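Local coordinates for heme-binding protein A (Haemophilus parasuis 29755, PDB 3TPA) that probably binds glutathione in the periplasm as the solute-binding component of an ABC importer, despite a name that refers to heme, at residues 254-259 and 263-268; 486-491 and 495-500. The protein carries 1 engineered substitution. One frame throughout, in Å; residues are numbered along the deposited sequence.

Contact 1 of 2, residues 254-259 and 263-268; sequences QMKKDP and LLEREG
Lys256 and Leu263 come together where the chain leaves helix 249-255, turns through Asp258 and Pro259 and returns as strand 261-276; their CA atoms, 6.3 Å apart, are the nearest pair between 254-259 and 263-268. The contact is made by side chains reaching over this reversal. Leu263 lies at its centre: its CG stands anti to the backbone N (chi1 -180°), and the two methyls divide between two neighbours. CD2 rests against the aliphatic part of Lys256, 3.6 Å from its CG, and the two side chains pass obliquely. CD1 turns to the sulfur of Met255, a looser apolar contact of 4.4 Å from Leu263 CD1 to Met255 SD.

Beyond CG the Lys256 chain is fully extended, and it carries the ammonium group along the strand to Glu265, whose side chain it crosses at about a right angle. The direct salt bridge is long, 3.9 Å from Lys256 NZ to Glu265 OE1. A water bridges the pair, accepting from Lys256 NZ at 2.8 Å and donating to Glu265 OE2 at 2.9 Å. OE1 thus lies at the long direct distance and OE2 is reached through the water; both residues are exposed.

The turn has its own tie: Gln254 NE2 donates to Asp258 OD1 at 2.7 Å, reaching the oxygen from above the carboxylate plane, while Asp258 OD2 is bonded to Tyr233 OH. Tyr233, on helix 229-237, also touches Met255, so two helices meet beside the turn. On the strand side, Leu263 touches Pro489 and Glu265 touches Tyr487, both on strand 478-491, the antiparallel neighbour of 261-276 in the mixed sheet.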
loop_
_atom_site.group_PDB
_atom_site.type_symbol
_atom_site.label_atom_id
_atom_site.label_comp_id
_atom_site.label_asym_id
_atom_site.label_seq_id
_atom_site.Cartn_x
_atom_site.Cartn_y
_atom_site.Cartn_z
ATOM N N GLN A 254 -16.501 -18.377 -10.501
ATOM C CA GLN A 254 -17.931 -18.287 -10.765
ATOM C C GLN A 254 -18.471 -16.845 -10.786
ATOM O O GLN A 254 -19.444 -16.558 -11.493
ATOM C CB GLN A 254 -18.729 -19.135 -9.777
ATOM C CG GLN A 254 -20.247 -18.997 -9.955
ATOM C CD GLN A 254 -20.703 -19.420 -11.342
ATOM O OE1 GLN A 254 -20.168 -20.367 -11.925
ATOM N NE2 GLN A 254 -21.693 -18.718 -11.878
ATOM N N MET A 255 -17.864 -15.951 -9.999
ATOM C CA MET A 255 -18.261 -14.537 -10.017
ATOM C C MET A 255 -18.033 -13.961 -11.410
ATOM O O MET A 255 -18.792 -13.119 -11.869
ATOM C CB MET A 255 -17.486 -13.691 -8.994
ATOM C CG MET A 255 -17.862 -13.867 -7.545
ATOM S SD MET A 255 -16.819 -12.854 -6.448
ATOM C CE MET A 255 -17.500 -13.303 -4.847
ATOM N N LYS A 256 -16.968 -14.406 -12.069
ATOM C CA LYS A 256 -16.667 -13.963 -13.426
ATOM C C LYS A 256 -17.746 -14.385 -14.435
ATOM O O LYS A 256 -17.800 -13.865 -15.544
ATOM C CB LYS A 256 -15.295 -14.480 -13.864
ATOM C CG LYS A 256 -14.103 -13.661 -13.314
ATOM C CD LYS A 256 -12.779 -14.388 -13.531
ATOM C CE LYS A 256 -11.593 -13.601 -12.991
ATOM N NZ LYS A 256 -10.318 -14.362 -13.191
ATOM N N LYS A 257 -18.598 -15.330 -14.046
ATOM C CA LYS A 257 -19.665 -15.817 -14.922
ATOM C C LYS A 257 -21.041 -15.298 -14.513
ATOM O O LYS A 257 -22.017 -15.479 -15.242
ATOM C CB LYS A 257 -19.692 -17.347 -14.942
ATOM C CG LYS A 257 -18.409 -17.993 -15.470
ATOM C CD LYS A 257 -18.419 -19.491 -15.220
ATOM C CE LYS A 257 -17.179 -20.160 -15.784
ATOM N NZ LYS A 257 -17.092 -21.586 -15.368
ATOM N N ASP A 258 -21.118 -14.666 -13.346
ATOM C CA ASP A 258 -22.399 -14.220 -12.807
ATOM C C ASP A 258 -22.868 -12.917 -13.429
ATOM O O ASP A 258 -22.175 -11.910 -13.329
ATOM C CB ASP A 258 -22.310 -14.044 -11.289
ATOM C CG ASP A 258 -22.206 -15.360 -10.551
ATOM O OD1 ASP A 258 -22.716 -16.376 -11.067
ATOM O OD2 ASP A 258 -21.626 -15.376 -9.448
ATOM N N PRO A 259 -24.061 -12.928 -14.053
ATOM C CA PRO A 259 -24.627 -11.733 -14.695
ATOM C C PRO A 259 -24.815 -10.589 -13.720
ATOM O O PRO A 259 -24.707 -9.428 -14.122
ATOM C CB PRO A 259 -26.004 -12.205 -15.181
ATOM C CG PRO A 259 -25.871 -13.680 -15.332
ATOM C CD PRO A 259 -24.922 -14.111 -14.237
ATOM N N LEU A 263 -17.121 -7.918 -11.729
ATOM C CA LEU A 263 -15.914 -8.188 -10.957
ATOM C C LEU A 263 -14.730 -7.374 -11.487
ATOM O O LEU A 263 -14.207 -7.667 -12.555
ATOM C CB LEU A 263 -15.564 -9.680 -10.996
ATOM C CG LEU A 263 -14.297 -10.022 -10.192
ATOM C CD1 LEU A 263 -14.555 -9.890 -8.688
ATOM C CD2 LEU A 263 -13.791 -11.408 -10.525
ATOM N N LEU A 264 -14.318 -6.355 -10.739
ATOM C CA LEU A 264 -13.144 -5.561 -11.105
ATOM C C LEU A 264 -11.868 -6.169 -10.508
ATOM O O LEU A 264 -11.872 -6.645 -9.368
ATOM C CB LEU A 264 -13.300 -4.117 -10.625
ATOM C CG LEU A 264 -14.547 -3.349 -11.065
ATOM C CD1 LEU A 264 -14.606 -1.986 -10.389
ATOM C CD2 LEU A 264 -14.585 -3.197 -12.580
ATOM N N GLU A 265 -10.774 -6.141 -11.270
ATOM C CA GLU A 265 -9.495 -6.665 -10.790
ATOM C C GLU A 265 -8.320 -5.856 -11.306
ATOM O O GLU A 265 -8.392 -5.232 -12.359
ATOM C CB GLU A 265 -9.299 -8.117 -11.223
ATOM C CG GLU A 265 -9.378 -8.326 -12.735
ATOM C CD GLU A 265 -9.200 -9.782 -13.110
ATOM O OE1 GLU A 265 -10.201 -10.435 -13.461
ATOM O OE2 GLU A 265 -8.062 -10.284 -13.034
ATOM N N ARG A 266 -7.240 -5.875 -10.539
ATOM C CA ARG A 266 -5.965 -5.318 -10.979
ATOM C C ARG A 266 -4.861 -5.761 -10.026
ATOM O O ARG A 266 -5.124 -6.176 -8.905
ATOM C CB ARG A 266 -6.029 -3.798 -11.081
ATOM C CG ARG A 266 -6.302 -3.079 -9.777
ATOM C CD ARG A 266 -6.219 -1.572 -9.979
ATOM N NE ARG A 266 -4.845 -1.167 -10.251
ATOM C CZ ARG A 266 -4.488 0.005 -10.758
ATOM N NH1 ARG A 266 -3.208 0.264 -10.949
ATOM N NH2 ARG A 266 -5.398 0.917 -11.066
ATOM N N GLU A 267 -3.625 -5.684 -10.481
ATOM C CA GLU A 267 -2.483 -6.152 -9.696
ATOM C C GLU A 267 -2.296 -5.288 -8.466
ATOM O O GLU A 267 -2.501 -4.081 -8.512
ATOM C CB GLU A 267 -1.224 -6.163 -10.574
ATOM C CG GLU A 267 -1.395 -7.054 -11.809
ATOM C CD GLU A 267 -0.187 -7.036 -12.716
ATOM O OE1 GLU A 267 0.413 -5.961 -12.886
ATOM O OE2 GLU A 267 0.171 -8.097 -13.258
ATOM N N GLY A 268 -1.938 -5.923 -7.356
ATOM C CA GLY A 268 -1.650 -5.196 -6.140
ATOM C C GLY A 268 -0.260 -4.600 -6.270
ATOM O O GLY A 268 0.539 -5.076 -7.064
HETATM O O HOH W 1 -8.206 -12.999 -12.016
#

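Contact 2 of 2, residues 486-491 and 495-500; sequences NYVPLN and QGFVQN
In this protein of the family 5 solute-binding group, whose fold belongs to the periplasmic binding protein class, the irregular C-terminal segment 495-500 folds back along strand 478-491 of the mixed sheet. Val488, Leu490, Phe497 and Gln499 carry the contact, with side chains starting toward the opposite segment.

Phe497, its CG anti to the backbone N (chi1 -178°), points its ring at Leu490 and Val488 of the strand. Leu490 comes over one face with CD2, while its CD1 packs 3.9 Å from Phe497 CB at the root of the ring. The Val488 and Phe497 side chains point at each other from their two segments, and Val488 CG1 meets the ring obliquely, 3.8 Å from Phe497 CE2, on the same side of the ring as Leu490 CD2. The other methyl of Val488, CG2, meets the aliphatic part of Gln499 at 3.8 Å from its CG, so one branched side chain serves both partners as the valine and glutamine slide past each other. Around this cluster, Leu264 of strand 261-276 touches both Leu490 and Phe497, Val243 of strand 243-244 touches Val488 and Leu490, and Phe507 and Val510 add to the surroundings of the aromatic ring.

Gln499 is buried and extended beyond CG, which brings its amide to the backbone of the strand. The bond that ties the loop there is Gln499 NE2 to Asn486 O, 3.0 Å long with an N-H...O angle of 153°; the carbonyl oxygen lies in the plane of the glutamine amide, whereas the nitrogen sits 72° out of the carbonyl plane of Asn486.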
loop_
_atom_site.group_PDB
_atom_site.type_symbol
_atom_site.label_atom_id
_atom_site.label_comp_id
_atom_site.label_asym_id
_atom_site.label_seq_id
_atom_site.Cartn_x
_atom_site.Cartn_y
_atom_site.Cartn_z
ATOM N N ASN A 486 -5.910 -7.784 -6.806
ATOM C CA ASN A 486 -6.983 -7.319 -5.936
ATOM C C ASN A 486 -8.307 -7.377 -6.670
ATOM O O ASN A 486 -8.385 -7.050 -7.856
ATOM C CB ASN A 486 -6.730 -5.887 -5.460
ATOM C CG ASN A 486 -5.612 -5.800 -4.427
ATOM O OD1 ASN A 486 -5.524 -6.624 -3.512
ATOM N ND2 ASN A 486 -4.764 -4.792 -4.562
ATOM N N TYR A 487 -9.348 -7.773 -5.954
ATOM C CA TYR A 487 -10.680 -7.842 -6.535
ATOM C C TYR A 487 -11.646 -6.918 -5.834
ATOM O O TYR A 487 -11.656 -6.829 -4.614
ATOM C CB TYR A 487 -11.224 -9.267 -6.441
ATOM C CG TYR A 487 -10.446 -10.271 -7.241
ATOM C CD1 TYR A 487 -10.536 -10.295 -8.622
ATOM C CD2 TYR A 487 -9.616 -11.189 -6.617
ATOM C CE1 TYR A 487 -9.818 -11.211 -9.370
ATOM C CE2 TYR A 487 -8.887 -12.124 -7.364
ATOM C CZ TYR A 487 -9.008 -12.131 -8.737
ATOM O OH TYR A 487 -8.301 -13.034 -9.499
ATOM N N VAL A 488 -12.466 -6.233 -6.614
ATOM C CA VAL A 488 -13.630 -5.540 -6.070
ATOM C C VAL A 488 -14.891 -6.065 -6.770
ATOM O O VAL A 488 -15.206 -5.677 -7.901
ATOM C CB VAL A 488 -13.541 -4.015 -6.219
ATOM C CG1 VAL A 488 -14.838 -3.363 -5.778
ATOM C CG2 VAL A 488 -12.379 -3.445 -5.404
ATOM N N PRO A 489 -15.610 -6.978 -6.102
ATOM C CA PRO A 489 -16.847 -7.517 -6.685
ATOM C C PRO A 489 -18.002 -6.538 -6.491
ATOM O O PRO A 489 -18.359 -6.212 -5.360
ATOM C CB PRO A 489 -17.084 -8.801 -5.875
ATOM C CG PRO A 489 -15.797 -9.031 -5.076
ATOM C CD PRO A 489 -15.251 -7.660 -4.848
ATOM N N LEU A 490 -18.576 -6.070 -7.592
ATOM C CA LEU A 490 -19.668 -5.110 -7.535
ATOM C C LEU A 490 -20.973 -5.682 -8.064
ATOM O O LEU A 490 -20.978 -6.471 -9.001
ATOM C CB LEU A 490 -19.342 -3.890 -8.390
ATOM C CG LEU A 490 -18.136 -3.040 -8.052
ATOM C CD1 LEU A 490 -17.920 -2.033 -9.164
ATOM C CD2 LEU A 490 -18.345 -2.361 -6.712
ATOM N N ASN A 491 -22.088 -5.250 -7.493
ATOM C CA ASN A 491 -23.370 -5.523 -8.143
ATOM C C ASN A 491 -23.473 -4.710 -9.432
ATOM O O ASN A 491 -22.913 -3.616 -9.533
ATOM C CB ASN A 491 -24.560 -5.218 -7.234
ATOM C CG ASN A 491 -25.877 -5.723 -7.823
ATOM O OD1 ASN A 491 -26.518 -5.035 -8.624
ATOM N ND2 ASN A 491 -26.259 -6.947 -7.462
ATOM N N GLN A 495 -22.343 2.136 -10.862
ATOM C CA GLN A 495 -21.643 2.695 -12.012
ATOM C C GLN A 495 -20.644 3.768 -11.589
ATOM O O GLN A 495 -20.918 4.556 -10.693
ATOM C CB GLN A 495 -22.649 3.343 -12.971
ATOM C CG GLN A 495 -23.521 2.371 -13.736
ATOM C CD GLN A 495 -22.846 1.873 -14.995
ATOM O OE1 GLN A 495 -22.371 0.739 -15.050
ATOM N NE2 GLN A 495 -22.792 2.725 -16.016
ATOM N N GLY A 496 -19.495 3.797 -12.248
ATOM C CA GLY A 496 -18.539 4.876 -12.069
ATOM C C GLY A 496 -17.529 4.618 -10.973
ATOM O O GLY A 496 -16.758 5.511 -10.595
ATOM N N PHE A 497 -17.535 3.397 -10.449
ATOM C CA PHE A 497 -16.543 3.014 -9.451
ATOM C C PHE A 497 -15.251 2.717 -10.173
ATOM O O PHE A 497 -15.250 1.993 -11.158
ATOM C CB PHE A 497 -16.973 1.766 -8.680
ATOM C CG PHE A 497 -15.999 1.353 -7.598
ATOM C CD1 PHE A 497 -16.160 1.802 -6.300
ATOM C CD2 PHE A 497 -14.912 0.534 -7.890
ATOM C CE1 PHE A 497 -15.270 1.439 -5.302
ATOM C CE2 PHE A 497 -14.024 0.157 -6.893
ATOM C CZ PHE A 497 -14.202 0.620 -5.590
ATOM N N VAL A 498 -14.151 3.275 -9.678
ATOM C CA VAL A 498 -12.833 3.023 -10.249
ATOM C C VAL A 498 -11.962 2.342 -9.202
ATOM O O VAL A 498 -11.846 2.819 -8.079
ATOM C CB VAL A 498 -12.154 4.328 -10.696
ATOM C CG1 VAL A 498 -10.758 4.047 -11.252
ATOM C CG2 VAL A 498 -13.012 5.056 -11.723
ATOM N N GLN A 499 -11.365 1.212 -9.560
ATOM C CA GLN A 499 -10.560 0.479 -8.599
ATOM C C GLN A 499 -9.328 1.310 -8.287
ATOM O O GLN A 499 -8.728 1.898 -9.176
ATOM C CB GLN A 499 -10.162 -0.888 -9.161
ATOM C CG GLN A 499 -10.296 -2.018 -8.183
ATOM C CD GLN A 499 -9.792 -3.327 -8.740
ATOM O OE1 GLN A 499 -9.716 -3.512 -9.950
ATOM N NE2 GLN A 499 -9.433 -4.241 -7.857
ATOM N N ASN A 500 -8.966 1.355 -7.011
ATOM C CA ASN A 500 -7.855 2.157 -6.525
ATOM C C ASN A 500 -6.621 1.256 -6.393
ATOM O O ASN A 500 -6.701 0.190 -5.801
ATOM C CB ASN A 500 -8.255 2.776 -5.177
ATOM C CG ASN A 500 -7.125 3.537 -4.499
ATOM O OD1 ASN A 500 -5.947 3.223 -4.670
ATOM N ND2 ASN A 500 -7.486 4.538 -3.708
#

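Both contacts are built on the same mixed sheet, their centres about 9 Å apart, and they join through its neighbouring strands: Arg266 O lies 2.8 Å from Asn486 N and Leu264 O 2.8 Å from Val488 N, probable hydrogen bonds. Contact 1 ties a helix end to strand 261-276 and grades from a buried methionine to an exposed, water-bridged ion pair. Contact 2 sets a loop against strand 478-491; it is more apolar, with its touching residues buried or partly exposed, and its polar tie is an uncharged amide on a backbone carbonyl. Gln499 of contact 2 also reaches contact 1, its OE1 packing 3.0 Å from Glu265 C and 3.4 Å from Arg266 CG.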